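Local atomic coordinates of manganese lipoxygenase (Gaeumannomyces graminis, PDB entry 5FX8), a protein that uses a catalytic manganese ion to oxygenate linoleic and alpha-linolenic acids to 11S- and 13R-hydroperoxy fatty acids, the 11S product of each then being converted to the 13R product. Residues Phe164-Arg168 with Phe278-Asp282; Pro173-Arg178 with Ser380-Ile384; His180-Leu186 with Leu203-Lys208; Arg211-His217 with Cys234-Leu240. All blocks are in the same frame, centred on the assembly; numbering follows the deposited sequence.

Contact 1 of 4, residues Phe164-Arg168 with Phe278-Asp282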
# COMPACT_ATOMS: atom_id res chain seq x y z
N PHE A 164 -22.07 -8.04 5.00
CA PHE A 164 -22.23 -7.07 3.92
C PHE A 164 -22.52 -5.69 4.46
O PHE A 164 -22.08 -4.68 3.89
CB PHE A 164 -23.34 -7.49 2.97
CG PHE A 164 -23.66 -6.45 1.96
CD1 PHE A 164 -22.79 -6.20 0.90
CD2 PHE A 164 -24.80 -5.68 2.08
CE1 PHE A 164 -23.06 -5.22 -0.02
CE2 PHE A 164 -25.08 -4.71 1.17
CZ PHE A 164 -24.22 -4.48 0.11
N SER A 165 -23.27 -5.60 5.54
CA SER A 165 -23.54 -4.29 6.12
C SER A 165 -22.34 -3.77 6.91
O SER A 165 -21.97 -2.60 6.80
CB SER A 165 -24.79 -4.36 6.98
OG SER A 165 -24.60 -5.37 7.94
N MET A 166 -21.70 -4.64 7.69
CA MET A 166 -20.59 -4.17 8.51
C MET A 166 -19.39 -3.67 7.71
O MET A 166 -18.60 -2.89 8.23
CB MET A 166 -20.14 -5.28 9.45
CG MET A 166 -21.06 -5.47 10.61
SD MET A 166 -21.48 -3.92 11.36
CE MET A 166 -20.21 -3.86 12.60
N GLU A 167 -19.22 -4.09 6.45
CA GLU A 167 -18.15 -3.54 5.63
C GLU A 167 -18.22 -2.01 5.54
O GLU A 167 -17.19 -1.36 5.40
CB GLU A 167 -18.20 -4.15 4.23
CG GLU A 167 -17.47 -5.48 4.08
CD GLU A 167 -17.77 -6.20 2.77
OE1 GLU A 167 -18.36 -5.61 1.85
OE2 GLU A 167 -17.43 -7.39 2.65
N ARG A 168 -19.43 -1.43 5.59
CA ARG A 168 -19.58 0.01 5.54
C ARG A 168 -19.12 0.70 6.81
O ARG A 168 -19.12 1.93 6.85
CB ARG A 168 -21.03 0.41 5.28
CG ARG A 168 -21.77 -0.40 4.25
CD ARG A 168 -20.98 -0.58 3.00
NE ARG A 168 -20.91 -1.98 2.61
CZ ARG A 168 -20.02 -2.46 1.78
NH1 ARG A 168 -19.13 -1.66 1.26
NH2 ARG A 168 -20.03 -3.73 1.46
N PHE A 278 -23.53 -3.67 -5.67
CA PHE A 278 -23.15 -2.63 -4.73
C PHE A 278 -21.67 -2.70 -4.41
O PHE A 278 -21.02 -1.67 -4.28
CB PHE A 278 -23.98 -2.73 -3.46
CG PHE A 278 -23.62 -1.72 -2.40
CD1 PHE A 278 -22.58 -1.94 -1.52
CD2 PHE A 278 -24.37 -0.56 -2.26
CE1 PHE A 278 -22.28 -1.04 -0.56
CE2 PHE A 278 -24.07 0.35 -1.29
CZ PHE A 278 -23.01 0.10 -0.43
N ASN A 279 -21.11 -3.89 -4.27
CA ASN A 279 -19.70 -3.95 -3.92
C ASN A 279 -18.82 -3.45 -5.07
O ASN A 279 -17.73 -2.93 -4.83
CB ASN A 279 -19.33 -5.37 -3.53
CG ASN A 279 -19.85 -5.73 -2.16
OD1 ASN A 279 -20.10 -4.87 -1.34
ND2 ASN A 279 -20.03 -7.00 -1.92
N ASN A 280 -19.29 -3.62 -6.30
CA ASN A 280 -18.63 -3.07 -7.46
C ASN A 280 -18.63 -1.55 -7.43
O ASN A 280 -17.61 -0.90 -7.70
CB ASN A 280 -19.36 -3.60 -8.69
CG ASN A 280 -18.77 -3.14 -9.97
OD1 ASN A 280 -19.30 -2.28 -10.64
ND2 ASN A 280 -17.66 -3.73 -10.32
N ASN A 281 -19.78 -0.96 -7.11
CA ASN A 281 -19.83 0.49 -7.02
C ASN A 281 -18.99 1.01 -5.85
O ASN A 281 -18.33 2.05 -5.97
CB ASN A 281 -21.28 0.94 -6.91
CG ASN A 281 -22.08 0.61 -8.13
OD1 ASN A 281 -23.21 0.14 -8.04
ND2 ASN A 281 -21.50 0.85 -9.29
N ASP A 282 -19.00 0.30 -4.73
CA ASP A 282 -18.23 0.70 -3.57
C ASP A 282 -16.73 0.59 -3.82
O ASP A 282 -15.96 1.43 -3.37
CB ASP A 282 -18.65 -0.14 -2.37
CG ASP A 282 -18.23 0.48 -1.07
OD1 ASP A 282 -18.78 1.55 -0.73
OD2 ASP A 282 -17.35 -0.09 -0.39

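Contact 2 of 4, residues Pro173-Arg178 with Ser380-Ile384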
# COMPACT_ATOMS: atom_id res chain seq x y z
N PRO A 173 -15.32 2.86 5.24
CA PRO A 173 -16.19 3.56 6.19
C PRO A 173 -16.46 5.01 5.84
O PRO A 173 -17.02 5.75 6.65
CB PRO A 173 -15.37 3.48 7.48
CG PRO A 173 -13.97 3.60 6.96
CD PRO A 173 -13.93 2.79 5.71
N TYR A 174 -16.03 5.44 4.67
CA TYR A 174 -16.04 6.84 4.33
C TYR A 174 -17.25 7.25 3.51
O TYR A 174 -17.31 8.41 3.09
CB TYR A 174 -14.76 7.16 3.58
CG TYR A 174 -13.58 7.21 4.48
CD1 TYR A 174 -13.46 8.20 5.42
CD2 TYR A 174 -12.58 6.27 4.39
CE1 TYR A 174 -12.42 8.27 6.21
CE2 TYR A 174 -11.52 6.34 5.19
CZ TYR A 174 -11.45 7.35 6.09
OH TYR A 174 -10.40 7.45 6.91
N VAL A 175 -18.23 6.36 3.29
CA VAL A 175 -19.34 6.69 2.41
C VAL A 175 -20.64 6.69 3.19
O VAL A 175 -21.52 7.51 2.95
CB VAL A 175 -19.38 5.77 1.15
CG1 VAL A 175 -19.65 4.35 1.45
CG2 VAL A 175 -20.42 6.23 0.18
N LEU A 176 -20.75 5.83 4.19
CA LEU A 176 -22.01 5.67 4.90
C LEU A 176 -22.42 6.95 5.64
O LEU A 176 -21.59 7.69 6.15
CB LEU A 176 -21.90 4.52 5.89
CG LEU A 176 -23.16 4.17 6.66
CD1 LEU A 176 -24.11 3.38 5.75
CD2 LEU A 176 -22.81 3.44 7.95
N LYS A 177 -23.72 7.20 5.72
CA LYS A 177 -24.20 8.41 6.35
C LYS A 177 -25.59 8.15 6.90
O LYS A 177 -26.41 7.53 6.23
CB LYS A 177 -24.19 9.56 5.34
CG LYS A 177 -25.35 10.48 5.46
CD LYS A 177 -25.88 10.87 4.08
CE LYS A 177 -27.26 11.53 4.16
NZ LYS A 177 -27.75 11.86 2.79
N ARG A 178 -25.83 8.57 8.14
CA ARG A 178 -27.13 8.40 8.77
C ARG A 178 -28.16 9.35 8.18
O ARG A 178 -27.84 10.49 7.84
CB ARG A 178 -27.02 8.65 10.27
CG ARG A 178 -28.26 8.29 11.05
CD ARG A 178 -28.26 8.90 12.42
NE ARG A 178 -27.19 8.39 13.27
CZ ARG A 178 -27.35 7.51 14.26
NH1 ARG A 178 -28.54 7.04 14.54
NH2 ARG A 178 -26.31 7.12 14.95
N SER A 380 -20.22 14.75 11.10
CA SER A 380 -20.98 15.32 10.00
C SER A 380 -21.82 14.26 9.29
O SER A 380 -22.90 14.57 8.79
CB SER A 380 -20.05 16.00 9.02
OG SER A 380 -19.62 15.04 8.08
N ARG A 381 -21.37 13.01 9.24
CA ARG A 381 -22.21 11.94 8.71
C ARG A 381 -23.09 11.27 9.76
O ARG A 381 -23.77 10.30 9.42
CB ARG A 381 -21.36 10.87 8.04
CG ARG A 381 -20.70 11.40 6.80
CD ARG A 381 -19.91 10.38 6.08
NE ARG A 381 -18.66 10.08 6.73
CZ ARG A 381 -18.16 8.87 6.80
NH1 ARG A 381 -18.81 7.86 6.28
NH2 ARG A 381 -17.02 8.66 7.38
N GLY A 382 -23.12 11.74 11.00
CA GLY A 382 -24.03 11.18 11.97
C GLY A 382 -23.69 9.81 12.53
O GLY A 382 -24.58 9.10 12.94
N LEU A 383 -22.42 9.44 12.58
CA LEU A 383 -22.02 8.10 13.00
C LEU A 383 -21.42 8.01 14.41
O LEU A 383 -21.02 6.92 14.80
CB LEU A 383 -21.02 7.54 11.99
CG LEU A 383 -21.47 7.54 10.53
CD1 LEU A 383 -20.48 6.87 9.67
CD2 LEU A 383 -22.76 6.83 10.36
N ILE A 384 -21.35 9.11 15.18
CA ILE A 384 -20.75 9.10 16.51
C ILE A 384 -21.80 9.49 17.55
O ILE A 384 -22.45 10.52 17.41
CB ILE A 384 -19.57 10.08 16.61
CG1 ILE A 384 -18.43 9.64 15.71
CG2 ILE A 384 -19.15 10.24 18.07
CD1 ILE A 384 -17.23 10.49 15.81

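Contact 3 of 4, residues His180-Leu186 with Leu203-Lys208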
# COMPACT_ATOMS: atom_id res chain seq x y z
N HIS A 180 -30.96 11.88 8.54
CA HIS A 180 -31.58 12.74 9.52
C HIS A 180 -33.09 12.62 9.46
O HIS A 180 -33.66 12.59 8.37
CB HIS A 180 -31.19 14.18 9.30
CG HIS A 180 -31.55 15.07 10.44
ND1 HIS A 180 -32.71 15.80 10.48
CD2 HIS A 180 -30.91 15.32 11.61
CE1 HIS A 180 -32.76 16.49 11.61
NE2 HIS A 180 -31.67 16.20 12.32
N PRO A 181 -33.78 12.58 10.60
CA PRO A 181 -35.23 12.40 10.56
C PRO A 181 -35.96 13.47 9.81
O PRO A 181 -37.02 13.19 9.25
CB PRO A 181 -35.62 12.41 12.04
CG PRO A 181 -34.44 11.90 12.70
CD PRO A 181 -33.28 12.50 11.98
N THR A 182 -35.45 14.70 9.77
CA THR A 182 -36.22 15.72 9.07
C THR A 182 -35.41 16.44 8.03
O THR A 182 -35.98 17.00 7.10
CB THR A 182 -36.78 16.76 10.02
OG1 THR A 182 -35.71 17.41 10.71
CG2 THR A 182 -37.73 16.12 10.99
N LYS A 183 -34.10 16.48 8.18
CA LYS A 183 -33.26 17.19 7.23
C LYS A 183 -32.89 16.36 6.02
O LYS A 183 -32.30 16.92 5.09
CB LYS A 183 -31.99 17.69 7.91
CG LYS A 183 -32.28 18.71 8.97
CD LYS A 183 -31.03 19.25 9.61
CE LYS A 183 -31.41 20.08 10.81
NZ LYS A 183 -32.56 20.96 10.48
N ASP A 184 -33.19 15.06 6.00
CA ASP A 184 -32.97 14.20 4.84
C ASP A 184 -34.26 13.45 4.52
O ASP A 184 -35.05 13.11 5.41
CB ASP A 184 -31.83 13.18 5.09
CG ASP A 184 -30.44 13.82 5.19
OD1 ASP A 184 -30.17 14.82 4.50
OD2 ASP A 184 -29.60 13.32 5.97
N LYS A 185 -34.50 13.19 3.25
CA LYS A 185 -35.68 12.43 2.89
C LYS A 185 -35.27 11.01 2.53
O LYS A 185 -34.09 10.72 2.35
CB LYS A 185 -36.42 13.10 1.74
CG LYS A 185 -35.75 12.97 0.40
CD LYS A 185 -36.47 13.75 -0.70
CE LYS A 185 -35.85 13.47 -2.07
NZ LYS A 185 -34.36 13.62 -2.05
N LEU A 186 -36.24 10.12 2.49
CA LEU A 186 -35.97 8.76 2.06
C LEU A 186 -35.49 8.75 0.61
O LEU A 186 -36.16 9.32 -0.25
CB LEU A 186 -37.21 7.90 2.18
CG LEU A 186 -37.75 7.70 3.58
CD1 LEU A 186 -39.08 7.01 3.51
CD2 LEU A 186 -36.78 6.86 4.34
N LEU A 203 -40.46 2.00 7.15
CA LEU A 203 -39.48 2.99 6.73
C LEU A 203 -39.71 4.34 7.39
O LEU A 203 -38.76 5.03 7.75
CB LEU A 203 -39.50 3.16 5.21
CG LEU A 203 -38.78 2.15 4.34
CD1 LEU A 203 -38.75 2.73 2.99
CD2 LEU A 203 -37.39 1.89 4.79
N GLU A 204 -40.97 4.75 7.55
CA GLU A 204 -41.24 6.00 8.23
C GLU A 204 -40.74 5.96 9.66
O GLU A 204 -40.04 6.87 10.11
CB GLU A 204 -42.73 6.31 8.17
CG GLU A 204 -43.24 6.64 6.76
CD GLU A 204 -43.28 5.44 5.76
OE1 GLU A 204 -43.49 4.27 6.16
OE2 GLU A 204 -43.13 5.69 4.53
N ALA A 205 -41.06 4.89 10.39
CA ALA A 205 -40.65 4.82 11.79
C ALA A 205 -39.14 4.66 11.90
O ALA A 205 -38.52 5.27 12.78
CB ALA A 205 -41.35 3.69 12.51
N LEU A 206 -38.53 3.86 11.03
CA LEU A 206 -37.09 3.74 11.07
C LEU A 206 -36.42 5.07 10.78
O LEU A 206 -35.42 5.42 11.40
CB LEU A 206 -36.61 2.68 10.09
CG LEU A 206 -36.89 1.26 10.52
CD1 LEU A 206 -36.61 0.33 9.36
CD2 LEU A 206 -36.03 0.92 11.69
N HIS A 207 -36.99 5.83 9.85
CA HIS A 207 -36.47 7.15 9.53
C HIS A 207 -36.63 8.12 10.71
O HIS A 207 -35.68 8.82 11.08
CB HIS A 207 -37.16 7.66 8.27
CG HIS A 207 -36.64 8.97 7.75
ND1 HIS A 207 -37.27 9.66 6.74
CD2 HIS A 207 -35.57 9.71 8.10
CE1 HIS A 207 -36.61 10.78 6.50
NE2 HIS A 207 -35.57 10.82 7.31
N LYS A 208 -37.81 8.16 11.31
CA LYS A 208 -38.05 9.09 12.39
C LYS A 208 -37.21 8.74 13.60
O LYS A 208 -36.85 9.61 14.40
CB LYS A 208 -39.54 9.10 12.74
CG LYS A 208 -40.07 10.37 13.37
CD LYS A 208 -40.19 10.23 14.89
CE LYS A 208 -40.83 11.47 15.55
NZ LYS A 208 -40.86 11.39 17.04

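Contact 4 of 4, residues Arg211-His217 with Cys234-Leu240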
# COMPACT_ATOMS: atom_id res chain seq x y z
N ARG A 211 -32.71 5.54 12.72
CA ARG A 211 -32.13 4.21 12.56
C ARG A 211 -31.88 3.83 11.10
O ARG A 211 -31.49 2.70 10.85
CB ARG A 211 -33.04 3.16 13.21
CG ARG A 211 -33.47 3.52 14.60
CD ARG A 211 -34.30 2.47 15.27
NE ARG A 211 -33.50 1.46 15.94
CZ ARG A 211 -33.29 1.39 17.26
NH1 ARG A 211 -33.81 2.27 18.07
NH2 ARG A 211 -32.56 0.42 17.76
N LEU A 212 -32.06 4.74 10.14
CA LEU A 212 -31.81 4.48 8.73
C LEU A 212 -30.52 5.15 8.27
O LEU A 212 -30.28 6.32 8.57
CB LEU A 212 -32.95 4.97 7.85
CG LEU A 212 -34.21 4.13 7.65
CD1 LEU A 212 -34.96 4.70 6.51
CD2 LEU A 212 -33.91 2.68 7.38
N PHE A 213 -29.71 4.42 7.51
CA PHE A 213 -28.42 4.85 7.01
C PHE A 213 -28.37 4.57 5.51
O PHE A 213 -28.99 3.64 5.02
CB PHE A 213 -27.27 4.11 7.69
CG PHE A 213 -27.24 4.26 9.16
CD1 PHE A 213 -28.07 3.50 9.97
CD2 PHE A 213 -26.36 5.14 9.75
CE1 PHE A 213 -28.02 3.63 11.33
CE2 PHE A 213 -26.32 5.26 11.11
CZ PHE A 213 -27.16 4.51 11.90
N LEU A 214 -27.60 5.38 4.79
CA LEU A 214 -27.61 5.35 3.34
C LEU A 214 -26.20 5.32 2.80
O LEU A 214 -25.34 6.05 3.28
CB LEU A 214 -28.32 6.57 2.77
CG LEU A 214 -28.23 6.78 1.26
CD1 LEU A 214 -28.85 5.64 0.51
CD2 LEU A 214 -28.95 8.03 0.90
N VAL A 215 -25.97 4.50 1.78
CA VAL A 215 -24.80 4.62 0.91
C VAL A 215 -25.30 4.98 -0.48
O VAL A 215 -26.09 4.24 -1.07
CB VAL A 215 -23.99 3.33 0.87
CG1 VAL A 215 -22.84 3.47 -0.11
CG2 VAL A 215 -23.50 3.01 2.24
N ASP A 216 -24.82 6.09 -1.01
CA ASP A 216 -25.32 6.62 -2.28
C ASP A 216 -24.22 6.56 -3.32
O ASP A 216 -23.42 7.48 -3.42
CB ASP A 216 -25.83 8.06 -2.09
CG ASP A 216 -26.72 8.52 -3.24
OD1 ASP A 216 -26.62 7.96 -4.32
OD2 ASP A 216 -27.53 9.44 -3.06
N HIS A 217 -24.18 5.51 -4.14
CA HIS A 217 -23.30 5.50 -5.30
C HIS A 217 -24.01 5.86 -6.59
O HIS A 217 -23.54 5.48 -7.66
CB HIS A 217 -22.63 4.14 -5.46
CG HIS A 217 -21.69 3.81 -4.35
ND1 HIS A 217 -20.88 4.76 -3.78
CD2 HIS A 217 -21.47 2.66 -3.68
CE1 HIS A 217 -20.18 4.20 -2.81
NE2 HIS A 217 -20.52 2.93 -2.73
N CYS A 234 -25.59 1.89 -7.49
CA CYS A 234 -26.42 1.43 -6.39
C CYS A 234 -26.55 2.46 -5.28
O CYS A 234 -25.62 3.20 -4.96
CB CYS A 234 -25.87 0.14 -5.81
SG CYS A 234 -26.12 -1.23 -6.90
N GLN A 235 -27.74 2.53 -4.72
CA GLN A 235 -27.97 3.15 -3.43
C GLN A 235 -28.30 2.01 -2.49
O GLN A 235 -29.16 1.19 -2.80
CB GLN A 235 -29.11 4.15 -3.48
CG GLN A 235 -28.87 5.31 -4.36
CD GLN A 235 -30.02 6.24 -4.35
OE1 GLN A 235 -29.88 7.42 -4.01
NE2 GLN A 235 -31.19 5.74 -4.70
N GLY A 236 -27.59 1.94 -1.37
CA GLY A 236 -27.84 0.93 -0.36
C GLY A 236 -28.45 1.59 0.86
O GLY A 236 -27.96 2.61 1.34
N LEU A 237 -29.54 0.99 1.35
CA LEU A 237 -30.21 1.42 2.56
C LEU A 237 -29.92 0.41 3.65
O LEU A 237 -30.10 -0.80 3.45
CB LEU A 237 -31.70 1.54 2.32
CG LEU A 237 -32.53 2.44 3.20
CD1 LEU A 237 -31.97 3.82 3.19
CD2 LEU A 237 -33.91 2.44 2.62
N PHE A 238 -29.46 0.90 4.79
CA PHE A 238 -29.12 0.06 5.92
C PHE A 238 -29.87 0.54 7.15
O PHE A 238 -30.32 1.68 7.21
CB PHE A 238 -27.64 0.06 6.16
CG PHE A 238 -26.85 -0.34 4.98
CD1 PHE A 238 -26.55 0.57 3.98
CD2 PHE A 238 -26.36 -1.62 4.87
CE1 PHE A 238 -25.81 0.19 2.91
CE2 PHE A 238 -25.62 -2.00 3.80
CZ PHE A 238 -25.34 -1.10 2.82
N TYR A 239 -30.05 -0.34 8.13
CA TYR A 239 -30.75 0.07 9.33
C TYR A 239 -30.16 -0.58 10.55
O TYR A 239 -29.52 -1.63 10.49
CB TYR A 239 -32.25 -0.23 9.26
CG TYR A 239 -32.67 -1.63 9.59
CD1 TYR A 239 -32.33 -2.67 8.77
CD2 TYR A 239 -33.47 -1.90 10.68
CE1 TYR A 239 -32.74 -3.95 9.04
CE2 TYR A 239 -33.88 -3.18 10.97
CZ TYR A 239 -33.51 -4.20 10.14
OH TYR A 239 -33.89 -5.49 10.36
N LEU A 240 -30.36 0.06 11.69
CA LEU A 240 -29.99 -0.51 12.98
C LEU A 240 -31.22 -1.21 13.56
O LEU A 240 -32.25 -0.57 13.80
CB LEU A 240 -29.47 0.59 13.89
CG LEU A 240 -28.85 0.15 15.22
CD1 LEU A 240 -27.84 -0.96 15.02
CD2 LEU A 240 -28.19 1.34 15.85

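Contact 1 of 4, residues Phe164-Arg168 with Phe278-Asp282
Arg168 reaches over to helix 268-305, where Phe278, Asn279 and Asp282 meet its guanidinium from different directions. NH1 of Arg168 forms a salt bridge with Asp282 OD2 at 2.9 Å; the oxygen sits at the edge of the guanidinium, in its plane, while the carboxylate itself stands nearly perpendicular. One face of the same group is occupied by Phe278, whose CE1 lies over its centre, 3.5 Å from Arg168 CZ. Because the planes are 79° apart, the phenyl group presents its edge to the guanidinium and not its face. Over the opposite face, toward its rim, lies CB of Glu167, whose carboxylate completes a salt-bridge network with Arg168 and Asp282.

What brings the arginine here is a chain bent at chi2 and chi3, folding the side chain back along its own segment until NE donates to Phe164 O at 3.2 Å. That bond helps to fix the rotation of the guanidinium. Asn279 OD1 lies 3.0 Å from Arg168 NH2, and the amide is anchored at its other end by ND2 to Leu495 O.

Phe164, with CG anti to its backbone N (chi1 172°), sends its ring across the gap. Its edge points at the face of Phe278 in an offset edge-to-face pair, centroids 5.3 Å apart and planes at 74°. The second shell ties down the acids: Asp282 is hydrogen-bonded to His217 and Asn172, Glu167 to His496. This buried ion network beside an aromatic pair joins helix 161-166 to the long helix of the lipoxygenase fold that also supplies the manganese ligands His290 and His294.

Contact 2 of 4, residues Pro173-Arg178 with Ser380-Ile384
Arg381 grips the carbonyl of Pro173 end-on, with two nitrogens converging on one oxygen: NH1 at 2.8 Å and NH2 at 3.0 Å from Pro173 O. The oxygen lies in the guanidinium plane, but the two donors come to it from opposite faces of the carbonyl plane. NH1 also donates to Leu176 O at 2.8 Å, this time on a lone pair in the carbonyl plane, with the guanidinium tilted against it. A bend at chi3 (-75°) turns the end of the otherwise extended arginine into this group of carbonyls, and the backbone of Tyr174 passes over one face of the guanidinium while Leu383 CD1 lies toward the rim of the other.

A second arginine works in the reverse sense. Arg178, from strand 177-178, sends NE to Gly382 O at 2.7 Å in a nearly straight bond (171°), and its backbone N donates to Arg381 O at 3.0 Å. Leu176 CD2 and Leu383 CD2 add an apolar touch at 4.2 Å.

Farther out, Gly382 closes helix 374-380 with a Schellman motif, which turns the chain so that consecutive carbonyls, Arg381 O and Gly382 O, both serve strand residue Arg178. Asp377 of that helix holds Arg381 NH2 in a salt bridge, whereas Arg178 has Gly210 O and Pro390 O as further acceptors. Tyr174 packs edge-to-face with Phe293 and Phe397, its side chain about 8 Å from those of His290 and His478. Across the contact, then, both cations are met by neutral main-chain oxygens, so their positive charge is probably stabilised by several carbonyl dipoles, with Asp377 partly balancing that of Arg381.

Contact 3 of 4, residues His180-Leu186 with Leu203-Lys208
His207 plugs its imidazole into the bend of 180-186, and here the packing is close. A chi1 near 180° (-175°) carries the ring off helix 203-208 and delivers NE2 to His180 O, a 2.8 Å hydrogen bond. The oxygen is in the ring plane, yet the donor stands above the carbonyl plane and so misses a lone pair. Asp184 O lies at the ring edge too, 3.0 Å from His207 CE1, while Pro181 O comes over one face. The Pro181 ring itself packs against the His207 and Lys208 carbonyls, CG to Lys208 O at 3.7 Å. Leu186 closes the inner side, its CD2 3.7 Å from His207 ND1 and its CD1 4.2 Å from Leu203 CB.

Beyond these residues the contact thins. Lys185 and Lys208, both exposed, start away from the partner segment and add little, and Glu204 merely skirts Leu186. The loop holds its own shape: His180 ND1 accepts the backbone N of both Thr182 and Lys183, and Asp184 OD2 takes His180 N. On the inward side, Leu186, Leu203 and His207 all rest on Leu212 of strand 212-216, an example of helix-on-sheet packing in which a short helix and a loop lie together over one face of an antiparallel sheet.

Contact 4 of 4, residues Arg211-His217 with Cys234-Leu240
Phe213 and Phe238 sit opposite each other as a hydrogen-bonded pair of an antiparallel sheet, in which strands 212-216 and 235-240 are central neighbours, their directions 154° apart. Phe213 N to Phe238 O and the return bond from Phe238 N to Phe213 O are each 2.8 Å, and Val215 with Gly236 repeats the pattern.

Side chains alternate between the two faces. On that of Phe213 and Phe238, the Phe213 ring turns its edge toward Phe238 O and brings CE1 within 4.2 Å of Leu240 CB. The ring of Phe238, its CG beside the backbone N (chi1 -56°), leans back over side-chain-less Gly236 and meets Val215 diagonally, CE1 to Val215 CG2 at 3.7 Å. Val215 CG1 in turn lies over one face of the His217 ring, toward its rim.

The other face carries Leu212, Leu214, Leu237 and Tyr239. Leu212 CD2 rests on Tyr239 CB at 3.8 Å, while the tyrosine ring swings away toward Leu206 of helix 203-208. At the far end Arg211, bent at chi3, donates from NE to Leu240 O at 3.2 Å; the acceptor is in the guanidinium plane, but the donor sits above the carbonyl plane.

Overall arrangement
Contacts 1 and 4 are buried, contact 2 is partly so, and contact 3 lies at the surface. Three of them involve one five-stranded sheet: contact 4 supplies two central strands, contact 2 the edge strand 177-178, joined to strand 212-216 by the probable hydrogen bond between Leu214 N and Lys177 O, and contact 3 lies on the face bearing Leu212. The other face meets contact 1, where Phe278 packs on Val215 and the Asp282-His217 pair links contacts 1 and 4. Chemistry follows place: a buried ion network with aromatics in contact 1, arginines on main-chain carbonyls in contact 2, one histidine in a loop in contact 3, and regular backbone bonding with apolar packing in contact 4.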